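Long-range contacts in short chain dehydrogenase (PDB 3G1T), which is probably an NAD(P)-dependent oxidoreductase of the short-chain dehydrogenase family, its substrate unknown: residues C81-A85 / M132-L137; T152-R158 / K171-E175. The contacts are given in a common frame with arbitrary orientation. Residue numbers count along the deposited sequence, not the author numbering.

Contact 1. Residues C81-A85 / M132-L137; sequences CRQVA and MLTQAL
Two alpha-helical pieces, Cys81-Ala85 of helix 78-91 and Met132-Leu137 of helix 116-142, run in roughly the same direction, their axes crossing at -37° and approaching to 8.5 Å. The register is set by the CA pairs Cys81-Leu133 (5.2 Å), Arg82-Ala136 (5.3 Å) and Ala85-Leu137 (5.7 Å); Cys81, Ala85 and Ala136 allow this close approach, and larger apolar side chains flank them. Cys81 points at the partner helix with chi1 in the m well, placing its SG 3.6 Å from Leu133 N and 4.0 Å from Met132 CB, while its CB lies 4.2 Å from Ala136 CB. Arg82 starts away from the interface, but m for chi1 and chi2 and t for chi3 swing the chain back, bringing CD 3.9 Å from Ala136 CB. No direct hydrogen bond follows; one water accepts from Arg82 NH1 (3.2 Å from the water) and donates to Ala136 O (2.6 Å from the water), and another accepts from Arg82 NH2 (3.0 Å from it) and donates to Gln135 OE1 (2.7 Å from it). Gln135 NE2 turns to Met111 O and Gln114 O of the second subunit. One turn after Cys81, Ala85 sets its CB 3.1 Å from Ala136 O, 4.1 Å from Ala136 CB and 3.9 Å from Leu137 CD2. Such packing of crossover helices on one face of a parallel sheet is characteristic of the Rossmann fold. The chemistry implies an apolar join, small-residued at its centre, with water mediating its polar margin.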
loop_
_atom_site.group_PDB
_atom_site.type_symbol
_atom_site.label_atom_id
_atom_site.label_comp_id
_atom_site.label_asym_id
_atom_site.label_seq_id
_atom_site.Cartn_x
_atom_site.Cartn_y
_atom_site.Cartn_z
ATOM N N CYS A 81 10.729 -5.873 -17.412
ATOM C CA CYS A 81 10.983 -6.816 -16.282
ATOM C C CYS A 81 11.133 -8.248 -16.822
ATOM O O CYS A 81 12.039 -8.965 -16.385
ATOM C CB CYS A 81 9.864 -6.747 -15.233
ATOM S SG CYS A 81 9.872 -5.170 -14.394
ATOM N N ARG A 82 10.258 -8.651 -17.763
ATOM C CA ARG A 82 10.349 -9.982 -18.392
ATOM C C ARG A 82 11.710 -10.152 -19.167
ATOM O O ARG A 82 12.279 -11.258 -19.164
ATOM C CB ARG A 82 9.163 -10.294 -19.343
ATOM C CG ARG A 82 7.740 -10.521 -18.746
ATOM C CD ARG A 82 7.558 -11.647 -17.651
ATOM N NE ARG A 82 6.176 -11.697 -17.156
ATOM C CZ ARG A 82 5.662 -12.648 -16.368
ATOM N NH1 ARG A 82 6.404 -13.677 -15.950
ATOM N NH2 ARG A 82 4.381 -12.582 -16.010
ATOM N N GLN A 83 12.202 -9.067 -19.787
ATOM C CA GLN A 83 13.510 -9.092 -20.480
ATOM C C GLN A 83 14.644 -9.388 -19.560
ATOM O O GLN A 83 15.533 -10.175 -19.916
ATOM C CB GLN A 83 13.827 -7.769 -21.235
ATOM C CG GLN A 83 12.999 -7.435 -22.509
ATOM C CD GLN A 83 12.947 -5.891 -22.834
ATOM O OE1 GLN A 83 13.866 -5.115 -22.490
ATOM N NE2 GLN A 83 11.861 -5.456 -23.512
ATOM N N VAL A 84 14.618 -8.830 -18.345
ATOM C CA VAL A 84 15.611 -9.150 -17.326
ATOM C C VAL A 84 15.569 -10.613 -16.919
ATOM O O VAL A 84 16.624 -11.234 -16.799
ATOM C CB VAL A 84 15.498 -8.192 -16.058
ATOM C CG1 VAL A 84 16.387 -8.657 -14.827
ATOM C CG2 VAL A 84 15.749 -6.696 -16.479
ATOM N N ALA A 85 14.355 -11.142 -16.695
ATOM C CA ALA A 85 14.186 -12.496 -16.263
ATOM C C ALA A 85 14.692 -13.426 -17.361
ATOM O O ALA A 85 15.349 -14.401 -17.089
ATOM C CB ALA A 85 12.700 -12.780 -15.977
ATOM N N MET A 132 6.049 -5.972 -10.343
ATOM C CA MET A 132 6.281 -6.429 -11.719
ATOM C C MET A 132 7.583 -7.238 -11.864
ATOM O O MET A 132 7.605 -8.306 -12.525
ATOM C CB MET A 132 6.300 -5.254 -12.655
ATOM C CG MET A 132 4.829 -4.761 -13.053
ATOM S SD MET A 132 4.673 -3.519 -14.383
ATOM C CE MET A 132 5.497 -2.124 -13.609
ATOM N N LEU A 133 8.680 -6.669 -11.330
ATOM C CA LEU A 133 9.976 -7.390 -11.261
ATOM C C LEU A 133 9.883 -8.726 -10.517
ATOM O O LEU A 133 10.319 -9.774 -11.040
ATOM C CB LEU A 133 11.051 -6.503 -10.600
ATOM C CG LEU A 133 12.471 -7.111 -10.604
ATOM C CD1 LEU A 133 12.915 -7.532 -12.077
ATOM C CD2 LEU A 133 13.381 -6.006 -9.936
ATOM N N THR A 134 9.234 -8.724 -9.353
ATOM C CA THR A 134 9.004 -9.975 -8.615
ATOM C C THR A 134 8.279 -11.036 -9.454
ATOM O O THR A 134 8.734 -12.173 -9.535
ATOM C CB THR A 134 8.195 -9.759 -7.311
ATOM O OG1 THR A 134 8.895 -8.836 -6.451
ATOM C CG2 THR A 134 8.015 -11.172 -6.527
ATOM N N GLN A 135 7.197 -10.622 -10.090
ATOM C CA GLN A 135 6.384 -11.588 -10.845
ATOM C C GLN A 135 7.197 -12.223 -11.936
ATOM O O GLN A 135 7.054 -13.448 -12.224
ATOM C CB GLN A 135 5.161 -10.900 -11.360
ATOM C CG GLN A 135 4.389 -11.691 -12.420
ATOM C CD GLN A 135 3.169 -10.929 -12.866
ATOM O OE1 GLN A 135 3.254 -9.999 -13.673
ATOM N NE2 GLN A 135 2.006 -11.320 -12.323
ATOM N N ALA A 136 8.033 -11.414 -12.604
ATOM C CA ALA A 136 8.837 -11.938 -13.716
ATOM C C ALA A 136 9.912 -12.956 -13.305
ATOM O O ALA A 136 10.358 -13.725 -14.184
ATOM C CB ALA A 136 9.502 -10.805 -14.416
ATOM N N LEU A 137 10.388 -12.859 -12.039
ATOM C CA LEU A 137 11.405 -13.712 -11.420
ATOM C C LEU A 137 10.877 -14.893 -10.610
ATOM O O LEU A 137 11.667 -15.747 -10.194
ATOM C CB LEU A 137 12.304 -12.840 -10.506
ATOM C CG LEU A 137 12.910 -11.656 -11.308
ATOM C CD1 LEU A 137 13.643 -10.785 -10.288
ATOM C CD2 LEU A 137 13.925 -12.226 -12.287
HETATM O O HOH W 1 9.537 -13.822 -16.612
HETATM O O HOH W 2 1.974 -10.796 -15.915
#

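Contact 2. Residues T152-R158 / K171-E175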
loop_
_atom_site.group_PDB
_atom_site.type_symbol
_atom_site.label_atom_id
_atom_site.label_comp_id
_atom_site.label_asym_id
_atom_site.label_seq_id
_atom_site.Cartn_x
_atom_site.Cartn_y
_atom_site.Cartn_z
ATOM N N THR A 152 12.200 -4.751 1.259
ATOM C CA THR A 152 12.636 -3.724 2.245
ATOM C C THR A 152 11.423 -2.988 2.796
ATOM O O THR A 152 10.602 -2.454 2.054
ATOM C CB THR A 152 13.619 -2.756 1.553
ATOM O OG1 THR A 152 14.730 -3.490 1.061
ATOM C CG2 THR A 152 14.089 -1.714 2.639
ATOM N N SER A 153 11.295 -3.048 4.107
ATOM C CA SER A 153 10.243 -2.309 4.842
ATOM C C SER A 153 10.853 -1.164 5.683
ATOM O O SER A 153 11.990 -0.660 5.408
ATOM C CB SER A 153 9.421 -3.266 5.734
ATOM O OG SER A 153 8.210 -2.587 6.135
ATOM N N SER A 154 10.046 -0.680 6.608
ATOM C CA SER A 154 10.438 0.493 7.469
ATOM C C SER A 154 9.600 0.436 8.734
ATOM O O SER A 154 8.563 -0.257 8.738
ATOM C CB SER A 154 10.259 1.846 6.719
ATOM O OG SER A 154 10.399 2.836 7.709
ATOM N N SER A 155 10.037 1.065 9.838
ATOM C CA SER A 155 9.134 1.119 10.995
ATOM C C SER A 155 7.810 1.797 10.608
ATOM O O SER A 155 6.786 1.438 11.115
ATOM C CB SER A 155 9.814 1.779 12.191
ATOM O OG SER A 155 10.000 3.167 11.849
ATOM N N VAL A 156 7.847 2.714 9.641
ATOM C CA VAL A 156 6.594 3.378 9.196
ATOM C C VAL A 156 5.754 2.560 8.250
ATOM O O VAL A 156 4.676 3.046 7.900
ATOM C CB VAL A 156 6.779 4.760 8.536
ATOM C CG1 VAL A 156 7.230 5.750 9.607
ATOM C CG2 VAL A 156 7.754 4.738 7.294
ATOM N N GLY A 157 6.226 1.335 7.935
ATOM C CA GLY A 157 5.378 0.278 7.309
ATOM C C GLY A 157 4.585 -0.598 8.238
ATOM O O GLY A 157 3.798 -1.415 7.771
ATOM N N ARG A 158 4.736 -0.401 9.532
ATOM C CA ARG A 158 4.087 -1.185 10.620
ATOM C C ARG A 158 3.216 -0.230 11.421
ATOM O O ARG A 158 2.113 -0.608 11.867
ATOM C CB ARG A 158 5.056 -1.855 11.576
ATOM C CG ARG A 158 5.780 -3.049 11.055
ATOM C CD ARG A 158 6.847 -2.651 10.071
ATOM N NE ARG A 158 7.843 -3.742 9.932
ATOM C CZ ARG A 158 8.910 -3.946 10.729
ATOM N NH1 ARG A 158 9.227 -3.079 11.675
ATOM N NH2 ARG A 158 9.740 -4.977 10.490
ATOM N N LYS A 171 5.262 1.383 2.160
ATOM C CA LYS A 171 5.821 0.322 2.966
ATOM C C LYS A 171 4.715 -0.555 3.647
ATOM O O LYS A 171 4.906 -1.764 3.797
ATOM C CB LYS A 171 6.898 0.885 3.941
ATOM C CG LYS A 171 8.093 1.530 3.165
ATOM C CD LYS A 171 8.809 0.548 2.226
ATOM C CE LYS A 171 10.145 1.017 1.598
ATOM N NZ LYS A 171 10.679 -0.096 0.698
ATOM N N PHE A 172 3.591 0.042 4.026
ATOM C CA PHE A 172 2.427 -0.785 4.407
ATOM C C PHE A 172 2.083 -1.668 3.209
ATOM O O PHE A 172 1.860 -2.911 3.360
ATOM C CB PHE A 172 1.249 0.135 4.750
ATOM C CG PHE A 172 1.103 0.384 6.223
ATOM C CD1 PHE A 172 1.939 1.351 6.854
ATOM C CD2 PHE A 172 0.237 -0.371 6.981
ATOM C CE1 PHE A 172 1.819 1.593 8.225
ATOM C CE2 PHE A 172 0.045 -0.150 8.388
ATOM C CZ PHE A 172 0.898 0.870 9.016
ATOM N N ALA A 173 2.047 -1.105 1.987
ATOM C CA ALA A 173 1.691 -1.927 0.789
ATOM C C ALA A 173 2.710 -3.056 0.585
ATOM O O ALA A 173 2.380 -4.209 0.146
ATOM C CB ALA A 173 1.661 -1.050 -0.497
ATOM N N THR A 174 3.980 -2.742 0.880
ATOM C CA THR A 174 5.019 -3.744 0.734
ATOM C C THR A 174 4.808 -4.915 1.740
ATOM O O THR A 174 4.973 -6.125 1.342
ATOM C CB THR A 174 6.427 -3.096 1.022
ATOM O OG1 THR A 174 6.648 -2.074 0.033
ATOM C CG2 THR A 174 7.508 -4.189 0.869
ATOM N N GLU A 175 4.461 -4.620 3.017
ATOM C CA GLU A 175 4.098 -5.726 4.003
ATOM C C GLU A 175 2.918 -6.593 3.506
ATOM O O GLU A 175 2.981 -7.805 3.551
ATOM C CB GLU A 175 3.780 -5.135 5.415
ATOM C CG GLU A 175 5.083 -4.354 5.946
ATOM C CD GLU A 175 6.136 -5.268 6.589
ATOM O OE1 GLU A 175 5.978 -6.523 6.468
ATOM O OE2 GLU A 175 7.095 -4.733 7.254
#
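Three successive backbone carbonyls gather round one buried phenyl ring: Val156 O lies at the ring edge, 3.2 Å from Phe172 CE1, Gly157 O stands over a face, 3.5 Å from Phe172 CD1, and Arg158 O is 3.4 Å from Phe172 CZ. Val156 O is buried without a hydrogen-bonding partner in the model. The first two oxygens belong to a short 3-10 segment, 155-157, and the third to the loop residue that follows; the segment is led in by an ST turn in which Val156 N donates to Ser154 OG (3.2 Å). At Gly157 the lack of a side chain lets CA sit 3.7 Å from Lys171 CB; an ideal CB there would be 3.0 Å from Lys171 CB and 2.8 Å from Ser153 OG.

Charged side chains of the helix hold the loop at two places. Lys171, extended (t, t) beyond chi2, gives NZ to Thr152 O at 2.7 Å. Glu175 OE2 accepts from Ser153 OG (2.7 Å) and forms a salt bridge with Arg158 NE (3.0 Å). Tyr167, four residues before Lys171, touches Ser154; this spacing matches the YxxxK motif of short-chain dehydrogenases, so Ser154, Tyr167 and Lys171 are probably the catalytic residues, as in relatives.

The loop leaves strand 147-152 beside strand 190-196, with Ser153 still bonded to Ile195 through backbone atoms. Thr242 and Asp244 of strand 242-244 bind the Arg158 guanidinium, and helix 165-185 meets the second subunit, where Phe172 packs on its own counterpart.

Both contacts are largely buried, and their nearest atoms stay about 9 Å apart, so they do not touch. They share no helix: contact 1 joins helices 78-91 and 116-142, whereas contact 2 sets a loop after strand 147-152 against helix 165-185. The chemistry follows the place. Between two layer helices, contact 1 relies on apolar side chains, small at the centre, and has no direct hydrogen bond; at the strand ends, contact 2 uses three direct hydrogen bonds, one within a salt bridge, beside the presumed catalytic residues. Contact 2 also buries more surface (464 against 383 Å²). Each reaches the second subunit, by glutamine hydrogen bonds in contact 1 and by aromatic packing in contact 2.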